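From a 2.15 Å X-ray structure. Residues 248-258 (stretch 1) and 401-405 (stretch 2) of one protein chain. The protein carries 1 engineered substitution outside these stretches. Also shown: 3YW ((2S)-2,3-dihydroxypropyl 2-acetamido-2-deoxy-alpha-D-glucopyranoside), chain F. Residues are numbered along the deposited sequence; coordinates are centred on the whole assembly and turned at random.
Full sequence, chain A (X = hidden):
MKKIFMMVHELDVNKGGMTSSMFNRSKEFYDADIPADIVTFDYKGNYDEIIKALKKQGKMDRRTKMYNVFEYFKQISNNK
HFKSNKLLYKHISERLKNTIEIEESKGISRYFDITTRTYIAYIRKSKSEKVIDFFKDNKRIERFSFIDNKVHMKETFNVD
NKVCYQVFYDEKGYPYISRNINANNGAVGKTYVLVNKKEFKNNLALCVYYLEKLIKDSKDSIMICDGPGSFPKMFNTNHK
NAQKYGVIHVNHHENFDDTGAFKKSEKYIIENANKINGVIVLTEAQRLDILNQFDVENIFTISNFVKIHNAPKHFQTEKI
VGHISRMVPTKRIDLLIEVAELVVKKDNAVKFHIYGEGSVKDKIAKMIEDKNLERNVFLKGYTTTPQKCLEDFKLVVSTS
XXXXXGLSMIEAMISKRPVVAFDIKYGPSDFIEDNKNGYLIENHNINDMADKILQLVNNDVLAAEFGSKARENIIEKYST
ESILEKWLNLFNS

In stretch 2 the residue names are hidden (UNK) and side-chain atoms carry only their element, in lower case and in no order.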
# COMPACT_ATOMS: atom_id res chain seq x y z
N ILE A 248 3.99 13.65 1.79
CA ILE A 248 3.13 13.61 0.60
C ILE A 248 3.87 12.76 -0.46
O ILE A 248 5.01 13.04 -0.82
CB ILE A 248 2.67 15.01 0.17
CG1 ILE A 248 1.58 15.49 1.19
CG2 ILE A 248 2.12 14.99 -1.27
CD1 ILE A 248 1.14 16.84 1.14
N HIS A 249 3.27 11.63 -0.83
CA HIS A 249 3.92 10.68 -1.73
C HIS A 249 3.51 10.86 -3.20
O HIS A 249 4.10 10.24 -4.08
CB HIS A 249 3.59 9.24 -1.28
CG HIS A 249 4.30 8.84 -0.03
ND1 HIS A 249 5.54 8.24 -0.07
CD2 HIS A 249 3.92 8.97 1.26
CE1 HIS A 249 5.88 8.02 1.19
NE2 HIS A 249 4.93 8.45 2.03
N VAL A 250 2.53 11.70 -3.45
CA VAL A 250 1.95 11.83 -4.80
C VAL A 250 1.92 13.28 -5.31
O VAL A 250 2.07 14.22 -4.54
CB VAL A 250 0.49 11.24 -4.80
CG1 VAL A 250 0.46 9.77 -4.36
CG2 VAL A 250 -0.43 12.06 -3.89
N ASN A 251 1.60 13.44 -6.58
CA ASN A 251 1.32 14.74 -7.14
C ASN A 251 -0.01 15.16 -6.44
O ASN A 251 -0.98 14.39 -6.43
CB ASN A 251 1.17 14.64 -8.67
CG ASN A 251 0.97 15.97 -9.35
OD1 ASN A 251 0.34 16.88 -8.81
ND2 ASN A 251 1.49 16.13 -10.58
N HIS A 252 0.00 16.34 -5.78
CA HIS A 252 -1.12 16.85 -4.99
C HIS A 252 -2.31 17.32 -5.85
O HIS A 252 -3.38 17.61 -5.31
CB HIS A 252 -0.64 17.94 -4.04
CG HIS A 252 -0.08 19.13 -4.77
ND1 HIS A 252 1.06 19.01 -5.57
CD2 HIS A 252 -0.52 20.40 -4.82
CE1 HIS A 252 1.25 20.22 -6.09
NE2 HIS A 252 0.32 21.09 -5.66
N HIS A 253 -2.15 17.40 -7.17
CA HIS A 253 -3.29 17.77 -8.01
C HIS A 253 -4.14 16.52 -8.23
O HIS A 253 -3.61 15.39 -8.21
CB HIS A 253 -2.85 18.30 -9.38
CG HIS A 253 -2.02 19.53 -9.34
ND1 HIS A 253 -0.63 19.46 -9.21
CD2 HIS A 253 -2.39 20.82 -9.51
CE1 HIS A 253 -0.20 20.72 -9.27
NE2 HIS A 253 -1.22 21.57 -9.45
N GLU A 254 -5.44 16.72 -8.47
CA GLU A 254 -6.36 15.64 -8.79
C GLU A 254 -5.95 15.04 -10.14
O GLU A 254 -5.60 15.76 -11.09
CB GLU A 254 -7.82 16.13 -8.85
CG GLU A 254 -8.51 16.13 -7.50
CD GLU A 254 -9.12 14.82 -7.05
OE1 GLU A 254 -8.42 13.78 -7.04
OE2 GLU A 254 -10.30 14.84 -6.64
N ASN A 255 -5.91 13.70 -10.18
CA ASN A 255 -5.56 12.91 -11.36
C ASN A 255 -6.69 13.01 -12.34
O ASN A 255 -7.84 13.11 -11.92
CB ASN A 255 -5.35 11.45 -10.98
CG ASN A 255 -4.31 11.25 -9.90
OD1 ASN A 255 -3.27 11.93 -9.86
ND2 ASN A 255 -4.54 10.28 -9.04
N PHE A 256 -6.36 12.97 -13.64
CA PHE A 256 -7.32 13.02 -14.76
C PHE A 256 -8.32 14.19 -14.61
O PHE A 256 -9.53 14.00 -14.73
CB PHE A 256 -8.02 11.65 -14.94
CG PHE A 256 -7.05 10.49 -14.98
CD1 PHE A 256 -6.19 10.32 -16.07
CD2 PHE A 256 -6.97 9.59 -13.93
CE1 PHE A 256 -5.29 9.26 -16.10
CE2 PHE A 256 -6.07 8.53 -13.97
CZ PHE A 256 -5.24 8.37 -15.06
N ASP A 257 -7.78 15.38 -14.30
CA ASP A 257 -8.56 16.59 -14.07
C ASP A 257 -7.97 17.76 -14.83
O ASP A 257 -6.76 18.00 -14.77
CB ASP A 257 -8.62 16.88 -12.56
CG ASP A 257 -9.38 18.14 -12.20
OD1 ASP A 257 -10.62 18.10 -12.21
OD2 ASP A 257 -8.73 19.19 -12.00
N ASP A 258 -8.84 18.50 -15.55
CA ASP A 258 -8.43 19.66 -16.33
C ASP A 258 -8.84 20.97 -15.65
O ASP A 258 -8.42 22.05 -16.08
CB ASP A 258 -8.93 19.56 -17.78
CG ASP A 258 -8.52 18.27 -18.46
OD1 ASP A 258 -7.38 17.79 -18.22
OD2 ASP A 258 -9.35 17.71 -19.22
N UNK A 401 1.32 9.21 -15.79
CA UNK A 401 0.94 10.62 -15.94
C UNK A 401 1.15 11.41 -14.66
O UNK A 401 1.16 12.65 -14.71
c UNK A 401 -0.73 10.31 -17.88
c UNK A 401 -0.51 10.76 -16.43
n UNK A 401 -0.32 10.90 -20.16
o UNK A 401 -0.43 12.56 -18.66
c UNK A 401 -0.46 11.35 -18.93
N UNK A 402 1.21 10.73 -13.50
CA UNK A 402 1.39 11.42 -12.23
C UNK A 402 2.29 10.60 -11.29
O UNK A 402 2.07 9.39 -11.12
c UNK A 402 -1.22 13.59 -12.65
c UNK A 402 -2.23 14.08 -13.49
o UNK A 402 -4.07 13.66 -14.96
c UNK A 402 -1.96 11.35 -13.06
c UNK A 402 -2.95 11.83 -13.91
c UNK A 402 -1.07 12.22 -12.43
c UNK A 402 0.03 11.69 -11.52
c UNK A 402 -3.09 13.19 -14.12
N UNK A 403 3.27 11.25 -10.66
CA UNK A 403 4.14 10.63 -9.67
C UNK A 403 4.52 11.65 -8.61
O UNK A 403 4.47 12.87 -8.85
o UNK A 403 4.84 7.40 -9.51
c UNK A 403 5.44 10.06 -10.31
c UNK A 403 5.31 8.91 -11.31
o UNK A 403 4.26 6.80 -11.55
c UNK A 403 4.76 7.61 -10.75
N UNK A 404 4.95 11.14 -7.48
CA UNK A 404 5.57 11.90 -6.41
C UNK A 404 7.05 11.90 -6.68
O UNK A 404 7.74 12.91 -6.52
N UNK A 405 7.56 10.75 -7.16
CA UNK A 405 8.99 10.58 -7.51
C UNK A 405 9.20 9.45 -8.53
O UNK A 405 9.73 9.69 -9.59
c UNK A 405 12.21 10.42 -5.33
c UNK A 405 9.86 10.36 -6.26
c UNK A 405 11.35 10.40 -6.57
o UNK A 405 11.91 9.79 -4.31
n UNK A 405 13.32 11.14 -5.40
O3A 3YW F . -1.51 6.91 -2.85
C4A 3YW F . 2.06 5.78 -3.06
C5A 3YW F . 0.65 6.08 -3.50
O5 3YW F . 4.90 6.96 -3.26
C6A 3YW F . -0.17 6.72 -2.41
C5 3YW F . 6.14 6.54 -3.83
C6 3YW F . 7.13 6.46 -2.70
C4 3YW F . 6.52 7.52 -4.94
O6 3YW F . 7.29 7.71 -2.03
C3 3YW F . 5.49 7.39 -6.06
O4 3YW F . 7.81 7.20 -5.46
O3 3YW F . 5.77 8.29 -7.13
O7 3YW F . 2.30 9.09 -7.07
C7 3YW F . 2.34 7.87 -7.25
C8 3YW F . 1.52 7.20 -8.32
N2 3YW F . 3.11 7.07 -6.52
C2 3YW F . 4.07 7.57 -5.54
C1 3YW F . 3.79 6.97 -4.15
O1 3YW F . 3.02 5.81 -4.12
O2 3YW F . 0.03 4.86 -3.91

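Position 401 carries three carbons in an unbranched run, the third bearing one oxygen and one nitrogen. Its CA-to-CB bond points toward stretch 1, yet the side chain makes no contact there. A primary amide on a two-methylene arm is glutamine, Q401.

Position 402 has one carbon leading to a six-carbon ring, with a single oxygen on the ring carbon farthest from the attachment. The CB points toward stretch 1, and the ring reaches along N255 and F256 until its oxygen lies 2.7 Å from F256 N. A phenol of this shape is tyrosine, Y402. The backbone amide of F256 donates a hydrogen bond to Y402 OH at an angle of 142°. One face of the ring lies under N255, whose CA sits 4.0 Å from the ring centroid and whose OD1 approaches Y402 CG at 3.4 Å. The edge of Y402 turns to the face of F256, with planes at 87° and Y402 CE2 4.1 Å from F256 CE1.

Position 403 shows three carbons, the third carrying two oxygens. Its CB points away from stretch 1, which the side chain does not touch. A carboxylate on a two-methylene arm is glutamate, E403. The side chain serves the ligand instead, with E403 OE1 accepting a hydrogen bond from 3YW O3 at 2.7 Å.

Position 404 has no side-chain atoms. Its bare CA makes a CA-H...O contact with H249 O at 3.2 Å, and stretch 1 leaves no room for more: an ideal CB would stand 1.8 Å from H249 O, a clash, and 3.2 Å from V250 N. It is glycine, G404. G404 N donates to 3YW O3 at 3.0 Å.

Position 405 again has three carbons, the third with one oxygen and one nitrogen. Its extended side chain makes no contact with stretch 1. It is glutamine, Q405, whose backbone N donates to 3YW O3 at 3.0 Å.

The contact joins two loops by one large side chain and one absent one. Y402 accounts for the largest share of the buried surface, with its hydroxyl, face and edge each given a partner. G404 lets the backbones close to 4.0 Å between its CA and V250 CA. Near that close approach, both loops meet the sugar: H249 ND1 is hydrogen-bonded to 3YW O6 at 2.7 Å, while E403, G404 and Q405 converge on O3. The design rule is to anchor with an aromatic at one end and spend a glycine where backbones must nearly touch.

Stretch 2 401-405: QYEGQ
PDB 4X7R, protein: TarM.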